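Local atomic coordinates of protein, Family 18 Chitinase (Crocus vernus, PDB entry 3SIM), a protein that belongs to glycosyl hydrolase family 18 and, as a plant chitinase with a TIM barrel, probably binds chitin and may hydrolyse its glycosidic bonds. Residues 110-124 against 141-154. Sequence-based numbering, arbitrary orientation.
Sequences LTRIIQRYNLDGIDI and IGRLITTLKKNGVI
Ile114 meets the turn after helix 134-150 with two of its branches. Ile114 CG2 lies 3.6 Å from Val153 CG1, and Ile114 CD1 reaches inward to Ile154 CG2 at 3.7 Å. A chi1 of -71° with an extended chi2 carries Ile114 CD1 to Ile154, and leaves CG2 against Val153 CG1 and the Val153 carbonyl O. Ile154 puts CG2 against Ile114 and sends its long branch to Ile122. Its CG1 sits between the backbone N and the carbonyl carbon (chi1 71°), and Ile154 CD1 meets Ile122 CD1 at 3.6 Å, the two side chains crossing nearly at a right angle. Ile154 thus fills the angle between helix 99-116 and strand 121-125. Further along the strand, Ile124 and Ile141 slide past each other in opposite directions, with Ile124 CD1 3.7 Å from Ile141 CG2. Leu110 and Leu144 touch through their CD1 methyls, again crossed. At the outer margin Thr111 OG1 lies 3.4 Å from Leu148 CD2. This hydroxyl is bonded to Val107 O in its own helix. Thr111 OG1 also accepts from a water at 2.9 Å, which in turn accepts from Asn151 ND2. Gly152, with positive phi, is the first residue to leave the helical conformation, in a Schellman motif, and brings Val153 and Ile154 back against helix 99-116. Strand 121-124 and helix 141-150 run nearly antiparallel, at 173°, as expected in the beta-alpha-beta unit that leads to strand 156-159. The segments share no direct polar bond. Isoleucine, leucine and valine methyls make the contact, so shape fit and apolar burial mainly hold helices and barrel strand together.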
ATOM      1  N   LEU A 110      10.343  -1.244  13.418  1.00 10.04           N
ATOM      2  CA  LEU A 110      10.322  -0.785  12.022  1.00  9.51           C
ATOM      3  C   LEU A 110      11.628  -0.202  11.529  1.00 10.11           C
ATOM      4  O   LEU A 110      12.011  -0.466  10.468  1.00 10.51           O
ATOM      5  CB  LEU A 110       9.117   0.072  11.723  1.00 10.35           C
ATOM      6  CG  LEU A 110       7.753  -0.639  11.765  1.00  8.05           C
ATOM      7  CD1 LEU A 110       6.652   0.323  11.649  1.00  7.96           C
ATOM      8  CD2 LEU A 110       7.618  -1.743  10.771  1.00  7.44           C
ATOM      9  N   THR A 111      12.310   0.562  12.375  1.00 10.30           N
ATOM     10  CA  THR A 111      13.611   1.103  12.056  1.00 10.31           C
ATOM     11  C   THR A 111      14.587  -0.038  11.768  1.00  9.03           C
ATOM     12  O   THR A 111      15.184  -0.051  10.773  1.00  9.96           O
ATOM     13  CB  THR A 111      14.221   2.044  13.131  1.00  9.35           C
ATOM     14  OG1 THR A 111      13.548   3.277  13.163  1.00 12.45           O
ATOM     15  CG2 THR A 111      15.688   2.310  12.803  1.00 10.38           C
ATOM     16  N   ARG A 112      14.584  -1.050  12.610  1.00  9.64           N
ATOM     17  CA  ARG A 112      15.354  -2.267  12.353  1.00 11.17           C
ATOM     18  C   ARG A 112      14.984  -2.981  11.038  1.00 11.28           C
ATOM     19  O   ARG A 112      15.824  -3.295  10.284  1.00 11.49           O
ATOM     20  CB  ARG A 112      15.240  -3.287  13.516  1.00 11.02           C
ATOM     21  CG  ARG A 112      16.005  -4.574  13.271  1.00 11.76           C
ATOM     22  CD  ARG A 112      15.761  -5.715  14.259  1.00 10.51           C
ATOM     23  NE  ARG A 112      16.421  -6.902  13.811  1.00  8.21           N
ATOM     24  CZ  ARG A 112      15.888  -7.775  13.000  1.00  9.90           C
ATOM     25  NH1 ARG A 112      14.657  -7.599  12.604  1.00  9.79           N
ATOM     26  NH2 ARG A 112      16.556  -8.797  12.589  1.00  5.96           N
ATOM     27  N   ILE A 113      13.709  -3.194  10.785  1.00 11.89           N
ATOM     28  CA  ILE A 113      13.282  -3.834   9.560  1.00 11.33           C
ATOM     29  C   ILE A 113      13.651  -3.004   8.303  1.00 11.17           C
ATOM     30  O   ILE A 113      14.159  -3.526   7.364  1.00 12.79           O
ATOM     31  CB  ILE A 113      11.744  -4.208   9.582  1.00 11.53           C
ATOM     32  CG1 ILE A 113      11.439  -5.393  10.510  1.00 12.13           C
ATOM     33  CG2 ILE A 113      11.203  -4.558   8.213  1.00  9.78           C
ATOM     34  CD1 ILE A 113      10.084  -5.488  10.967  1.00 10.39           C
ATOM     35  N   ILE A 114      13.384  -1.719   8.349  1.00 11.27           N
ATOM     36  CA  ILE A 114      13.619  -0.835   7.247  1.00 11.22           C
ATOM     37  C   ILE A 114      15.106  -0.771   6.890  1.00 11.94           C
ATOM     38  O   ILE A 114      15.417  -0.943   5.778  1.00 11.73           O
ATOM     39  CB  ILE A 114      13.055   0.587   7.517  1.00 11.21           C
ATOM     40  CG1 ILE A 114      11.525   0.575   7.489  1.00 10.32           C
ATOM     41  CG2 ILE A 114      13.642   1.573   6.566  1.00  8.06           C
ATOM     42  CD1 ILE A 114      10.902   1.752   8.057  1.00  8.69           C
ATOM     43  N   GLN A 115      15.973  -0.592   7.878  1.00 12.27           N
ATOM     44  CA  GLN A 115      17.432  -0.596   7.667  1.00 13.20           C
ATOM     45  C   GLN A 115      17.940  -1.945   7.153  1.00 12.56           C
ATOM     46  O   GLN A 115      18.650  -2.012   6.245  1.00 11.91           O
ATOM     47  CB  GLN A 115      18.214  -0.136   8.919  1.00 13.51           C
ATOM     48  CG  GLN A 115      17.889   1.266   9.410  1.00 15.46           C
ATOM     49  CD  GLN A 115      18.589   1.661  10.711  1.00 17.47           C
ATOM     50  OE1 GLN A 115      18.900   0.848  11.518  1.00 20.38           O
ATOM     51  NE2 GLN A 115      18.816   2.907  10.881  1.00 14.41           N
ATOM     52  N   ARG A 116      17.483  -3.018   7.759  1.00 12.00           N
ATOM     53  CA  ARG A 116      17.875  -4.348   7.363  1.00 12.70           C
ATOM     54  C   ARG A 116      17.497  -4.733   5.931  1.00 11.10           C
ATOM     55  O   ARG A 116      18.292  -5.301   5.284  1.00  9.85           O
ATOM     56  CB  ARG A 116      17.416  -5.425   8.353  1.00 12.19           C
ATOM     57  CG  ARG A 116      18.175  -6.726   8.226  1.00 12.46           C
ATOM     58  CD  ARG A 116      17.763  -7.754   9.274  1.00 11.47           C
ATOM     59  NE  ARG A 116      16.768  -8.692   8.805  1.00 12.08           N
ATOM     60  CZ  ARG A 116      17.028  -9.684   7.987  1.00 11.77           C
ATOM     61  NH1 ARG A 116      16.122 -10.501   7.636  1.00 11.90           N
ATOM     62  NH2 ARG A 116      18.233  -9.868   7.558  1.00 12.39           N
ATOM     63  N   TYR A 117      16.301  -4.389   5.469  1.00 11.12           N
ATOM     64  CA  TYR A 117      15.861  -4.705   4.119  1.00 11.59           C
ATOM     65  C   TYR A 117      16.255  -3.624   3.062  1.00 13.43           C
ATOM     66  O   TYR A 117      15.927  -3.731   1.907  1.00 14.12           O
ATOM     67  CB  TYR A 117      14.372  -5.069   4.053  1.00 10.44           C
ATOM     68  CG  TYR A 117      14.001  -6.438   4.649  1.00 12.69           C
ATOM     69  CD1 TYR A 117      13.908  -6.619   6.000  1.00 11.54           C
ATOM     70  CD2 TYR A 117      13.731  -7.509   3.841  1.00 10.87           C
ATOM     71  CE1 TYR A 117      13.579  -7.861   6.532  1.00 12.27           C
ATOM     72  CE2 TYR A 117      13.379  -8.708   4.341  1.00 10.67           C
ATOM     73  CZ  TYR A 117      13.311  -8.896   5.685  1.00 11.30           C
ATOM     74  OH  TYR A 117      12.971 -10.087   6.169  1.00 14.30           O
ATOM     75  N   ASN A 118      16.968  -2.609   3.480  1.00 13.68           N
ATOM     76  CA  ASN A 118      17.279  -1.498   2.592  1.00 15.03           C
ATOM     77  C   ASN A 118      16.053  -0.718   2.013  1.00 13.92           C
ATOM     78  O   ASN A 118      16.065  -0.439   0.895  1.00 11.49           O
ATOM     79  CB  ASN A 118      18.054  -1.979   1.342  1.00 15.27           C
ATOM     80  CG  ASN A 118      19.120  -3.033   1.621  0.50 17.90           C
ATOM     81  OD1 ASN A 118      19.042  -4.181   1.141  1.00 19.12           O
ATOM     82  ND2 ASN A 118      20.111  -2.647   2.390  1.00 16.38           N
ATOM     83  N   LEU A 119      15.019  -0.493   2.788  1.00 13.18           N
ATOM     84  CA  LEU A 119      13.747   0.108   2.347  1.00 12.68           C
ATOM     85  C   LEU A 119      13.744   1.634   2.320  1.00 12.80           C
ATOM     86  O   LEU A 119      14.464   2.256   3.040  1.00 12.92           O
ATOM     87  CB  LEU A 119      12.589  -0.428   3.185  1.00 11.08           C
ATOM     88  CG  LEU A 119      12.355  -1.947   3.280  1.00 12.26           C
ATOM     89  CD1 LEU A 119      11.116  -2.317   4.105  1.00  8.99           C
ATOM     90  CD2 LEU A 119      12.395  -2.631   1.944  1.00  6.66           C
ATOM     91  N   ASP A 120      12.875   2.193   1.501  1.00 12.68           N
ATOM     92  CA  ASP A 120      12.748   3.610   1.250  1.00 13.01           C
ATOM     93  C   ASP A 120      11.494   4.317   1.797  1.00 13.04           C
ATOM     94  O   ASP A 120      11.418   5.524   1.856  1.00 13.57           O
ATOM     95  CB  ASP A 120      12.821   3.809  -0.250  1.00 14.33           C
ATOM     96  CG  ASP A 120      14.016   3.129  -0.865  1.00 17.25           C
ATOM     97  OD1 ASP A 120      15.107   3.659  -0.672  1.00 12.01           O
ATOM     98  OD2 ASP A 120      13.814   2.056  -1.478  1.00 17.93           O
ATOM     99  N   GLY A 121      10.509   3.528   2.157  1.00 11.72           N
ATOM    100  CA  GLY A 121       9.215   3.985   2.573  1.00 11.85           C
ATOM    101  C   GLY A 121       8.320   3.033   3.347  1.00 11.44           C
ATOM    102  O   GLY A 121       8.627   1.904   3.490  1.00 11.25           O
ATOM    103  N   ILE A 122       7.217   3.547   3.858  1.00 11.55           N
ATOM    104  CA  ILE A 122       6.129   2.736   4.409  1.00 11.82           C
ATOM    105  C   ILE A 122       4.727   3.046   3.832  1.00 10.31           C
ATOM    106  O   ILE A 122       4.494   4.095   3.290  1.00 11.01           O
ATOM    107  CB  ILE A 122       6.079   2.631   5.955  1.00 13.05           C
ATOM    108  CG1 ILE A 122       5.334   3.777   6.598  1.00 16.66           C
ATOM    109  CG2 ILE A 122       7.404   2.534   6.534  1.00 15.94           C
ATOM    110  CD1 ILE A 122       5.746   5.003   6.174  1.00 20.68           C
ATOM    111  N   ASP A 123       3.832   2.107   3.990  1.00  8.54           N
ATOM    112  CA  ASP A 123       2.445   2.223   3.593  1.00  8.20           C
ATOM    113  C   ASP A 123       1.551   1.799   4.768  1.00  7.75           C
ATOM    114  O   ASP A 123       1.851   0.886   5.458  1.00  6.65           O
ATOM    115  CB  ASP A 123       2.116   1.404   2.352  1.00  8.09           C
ATOM    116  CG  ASP A 123       0.582   1.327   2.048  1.00 10.08           C
ATOM    117  OD1 ASP A 123      -0.101   2.338   1.924  1.00 13.87           O
ATOM    118  OD2 ASP A 123       0.062   0.250   2.014  1.00 13.12           O
ATOM    119  N   ILE A 124       0.438   2.469   4.916  1.00  7.30           N
ATOM    120  CA  ILE A 124      -0.461   2.152   6.002  1.00  7.91           C
ATOM    121  C   ILE A 124      -1.720   1.423   5.543  1.00  7.69           C
ATOM    122  O   ILE A 124      -2.491   1.958   4.810  1.00  7.19           O
ATOM    123  CB  ILE A 124      -0.860   3.387   6.832  1.00  7.66           C
ATOM    124  CG1 ILE A 124       0.350   4.302   7.101  1.00  8.80           C
ATOM    125  CG2 ILE A 124      -1.624   2.988   7.995  1.00  6.01           C
ATOM    126  CD1 ILE A 124       1.418   3.695   7.880  1.00  4.72           C
ATOM    127  N   ILE A 141      -0.007   6.498  14.243  1.00  9.21           N
ATOM    128  CA  ILE A 141       0.521   6.522  12.906  1.00  9.61           C
ATOM    129  C   ILE A 141       1.215   7.839  12.547  1.00  9.68           C
ATOM    130  O   ILE A 141       2.234   7.817  11.949  1.00  8.82           O
ATOM    131  CB  ILE A 141      -0.508   6.132  11.819  1.00  8.61           C
ATOM    132  CG1 ILE A 141      -1.195   4.825  12.190  1.00  8.65           C
ATOM    133  CG2 ILE A 141       0.115   6.087  10.442  1.00  7.07           C
ATOM    134  CD1 ILE A 141      -0.326   3.673  12.192  1.00 10.50           C
ATOM    135  N   GLY A 142       0.598   8.948  12.918  1.00  8.97           N
ATOM    136  CA  GLY A 142       1.163  10.259  12.659  1.00 10.91           C
ATOM    137  C   GLY A 142       2.516  10.427  13.340  1.00 11.79           C
ATOM    138  O   GLY A 142       3.430  10.751  12.685  1.00 11.74           O
ATOM    139  N   ARG A 143       2.635  10.082  14.618  1.00 11.53           N
ATOM    140  CA  ARG A 143       3.912  10.135  15.306  1.00 11.49           C
ATOM    141  C   ARG A 143       4.958   9.186  14.681  1.00 10.98           C
ATOM    142  O   ARG A 143       6.022   9.577  14.474  1.00 10.51           O
ATOM    143  CB  ARG A 143       3.781   9.921  16.820  1.00 12.48           C
ATOM    144  CG  ARG A 143       3.263  11.129  17.573  1.00 15.01           C
ATOM    145  CD  ARG A 143       2.947  10.873  19.043  1.00 20.65           C
ATOM    146  NE  ARG A 143       4.063  10.409  19.821  1.00 24.69           N
ATOM    147  CZ  ARG A 143       4.019  10.116  21.108  1.00 27.70           C
ATOM    148  NH1 ARG A 143       5.096   9.687  21.700  1.00 26.86           N
ATOM    149  NH2 ARG A 143       2.911  10.227  21.778  1.00 23.03           N
ATOM    150  N   LEU A 144       4.567   7.982  14.308  1.00 10.42           N
ATOM    151  CA  LEU A 144       5.467   7.047  13.654  1.00 10.62           C
ATOM    152  C   LEU A 144       6.038   7.580  12.334  1.00 10.83           C
ATOM    153  O   LEU A 144       7.197   7.586  12.216  1.00 10.16           O
ATOM    154  CB  LEU A 144       4.694   5.795  13.276  1.00  9.89           C
ATOM    155  CG  LEU A 144       5.308   4.411  13.128  1.00 12.56           C
ATOM    156  CD1 LEU A 144       4.601   3.492  12.130  1.00 10.71           C
ATOM    157  CD2 LEU A 144       6.805   4.313  13.078  1.00  9.50           C
ATOM    158  N   ILE A 145       5.219   8.041  11.415  1.00  9.57           N
ATOM    159  CA  ILE A 145       5.726   8.550  10.170  1.00  9.95           C
ATOM    160  C   ILE A 145       6.633   9.783  10.372  1.00 10.50           C
ATOM    161  O   ILE A 145       7.672   9.806   9.865  1.00 10.21           O
ATOM    162  CB  ILE A 145       4.590   8.876   9.222  1.00  9.75           C
ATOM    163  CG1 ILE A 145       3.807   7.610   8.900  1.00  9.60           C
ATOM    164  CG2 ILE A 145       5.088   9.614   7.980  1.00 11.03           C
ATOM    165  CD1 ILE A 145       2.515   7.844   8.314  1.00 10.24           C
ATOM    166  N   THR A 146       6.198  10.704  11.207  1.00 11.06           N
ATOM    167  CA  THR A 146       6.879  11.944  11.484  1.00 13.13           C
ATOM    168  C   THR A 146       8.271  11.630  12.050  1.00 12.62           C
ATOM    169  O   THR A 146       9.225  12.108  11.530  1.00 12.09           O
ATOM    170  CB  THR A 146       6.067  12.885  12.448  1.00 12.91           C
ATOM    171  OG1 THR A 146       4.852  13.333  11.857  1.00 16.23           O
ATOM    172  CG2 THR A 146       6.875  14.067  12.798  1.00 16.71           C
ATOM    173  N   THR A 147       8.343  10.721  13.007  1.00 11.92           N
ATOM    174  CA  THR A 147       9.611  10.300  13.599  1.00 11.96           C
ATOM    175  C   THR A 147      10.585   9.630  12.645  1.00 11.73           C
ATOM    176  O   THR A 147      11.715   9.943  12.622  1.00 11.36           O
ATOM    177  CB  THR A 147       9.428   9.336  14.823  1.00 11.80           C
ATOM    178  OG1 THR A 147       8.713   9.982  15.836  1.00 13.02           O
ATOM    179  CG2 THR A 147      10.746   8.886  15.391  1.00  9.69           C
ATOM    180  N   LEU A 148      10.090   8.682  11.877  1.00 11.88           N
ATOM    181  CA  LEU A 148      10.865   7.939  10.941  1.00 11.45           C
ATOM    182  C   LEU A 148      11.466   8.898   9.869  1.00 11.51           C
ATOM    183  O   LEU A 148      12.610   8.803   9.607  1.00 11.60           O
ATOM    184  CB  LEU A 148      10.045   6.809  10.333  1.00 10.98           C
ATOM    185  CG  LEU A 148       9.709   5.577  11.210  1.00 12.93           C
ATOM    186  CD1 LEU A 148       8.877   4.649  10.411  1.00 11.35           C
ATOM    187  CD2 LEU A 148      10.905   4.915  11.715  1.00 10.20           C
ATOM    188  N   LYS A 149      10.662   9.825   9.364  1.00 11.11           N
ATOM    189  CA  LYS A 149      11.114  10.850   8.435  1.00 12.58           C
ATOM    190  C   LYS A 149      12.191  11.789   9.045  1.00 12.66           C
ATOM    191  O   LYS A 149      13.176  12.030   8.442  1.00 13.27           O
ATOM    192  CB  LYS A 149       9.925  11.631   7.849  1.00 11.51           C
ATOM    193  CG  LYS A 149       9.077  10.919   6.785  1.00 11.30           C
ATOM    194  CD  LYS A 149       8.129  11.855   6.071  1.00 10.42           C
ATOM    195  CE  LYS A 149       7.335  11.187   4.912  1.00 10.09           C
ATOM    196  NZ  LYS A 149       6.548  12.024   4.112  1.00  8.72           N
ATOM    197  N   LYS A 150      11.962  12.245  10.253  1.00 13.16           N
ATOM    198  CA  LYS A 150      12.900  13.092  10.984  1.00 14.65           C
ATOM    199  C   LYS A 150      14.269  12.425  11.253  1.00 15.16           C
ATOM    200  O   LYS A 150      15.217  13.028  11.014  1.00 15.27           O
ATOM    201  CB  LYS A 150      12.255  13.674  12.222  1.00 13.85           C
ATOM    202  CG  LYS A 150      13.089  14.439  13.185  1.00 18.45           C
ATOM    203  CD  LYS A 150      12.273  14.792  14.420  1.00 21.48           C
ATOM    204  CE  LYS A 150      12.304  13.717  15.432  1.00 23.49           C
ATOM    205  NZ  LYS A 150      11.074  13.401  16.177  1.00 27.96           N
ATOM    206  N   ASN A 151      14.299  11.149  11.611  1.00 15.41           N
ATOM    207  CA  ASN A 151      15.480  10.345  11.897  1.00 15.48           C
ATOM    208  C   ASN A 151      16.255   9.937  10.629  1.00 15.38           C
ATOM    209  O   ASN A 151      17.292   9.364  10.688  1.00 15.12           O
ATOM    210  CB  ASN A 151      15.143   9.102  12.707  1.00 16.27           C
ATOM    211  CG  ASN A 151      14.612   9.397  14.054  1.00 18.56           C
ATOM    212  OD1 ASN A 151      14.678  10.464  14.527  1.00 16.76           O
ATOM    213  ND2 ASN A 151      14.066   8.412  14.663  1.00 21.73           N
ATOM    214  N   GLY A 152      15.667  10.262   9.488  1.00 14.67           N
ATOM    215  CA  GLY A 152      16.138   9.912   8.168  1.00 13.88           C
ATOM    216  C   GLY A 152      15.977   8.465   7.705  1.00 13.74           C
ATOM    217  O   GLY A 152      16.614   8.070   6.802  1.00 13.31           O
ATOM    218  N   VAL A 153      15.174   7.685   8.402  1.00 12.90           N
ATOM    219  CA  VAL A 153      14.877   6.298   8.095  1.00 11.08           C
ATOM    220  C   VAL A 153      14.066   6.012   6.792  1.00 10.87           C
ATOM    221  O   VAL A 153      14.282   5.049   6.147  1.00 11.52           O
ATOM    222  CB  VAL A 153      14.271   5.556   9.331  1.00 11.95           C
ATOM    223  CG1 VAL A 153      14.124   4.113   9.042  1.00  8.26           C
ATOM    224  CG2 VAL A 153      15.125   5.780  10.552  1.00 11.32           C
ATOM    225  N   ILE A 154      13.111   6.868   6.492  1.00 10.63           N
ATOM    226  CA  ILE A 154      12.314   6.815   5.275  1.00 10.43           C
ATOM    227  C   ILE A 154      12.257   8.128   4.514  1.00 11.96           C
ATOM    228  O   ILE A 154      12.302   9.156   5.070  1.00 10.87           O
ATOM    229  CB  ILE A 154      10.862   6.301   5.517  1.00 11.02           C
ATOM    230  CG1 ILE A 154      10.020   7.337   6.277  1.00  9.69           C
ATOM    231  CG2 ILE A 154      10.849   4.966   6.149  1.00  6.74           C
ATOM    232  CD1 ILE A 154       8.737   6.898   6.702  1.00  8.50           C
TER
HETATM  233  O   HOH W   1      14.898   5.511  14.309  1.00 19.99           O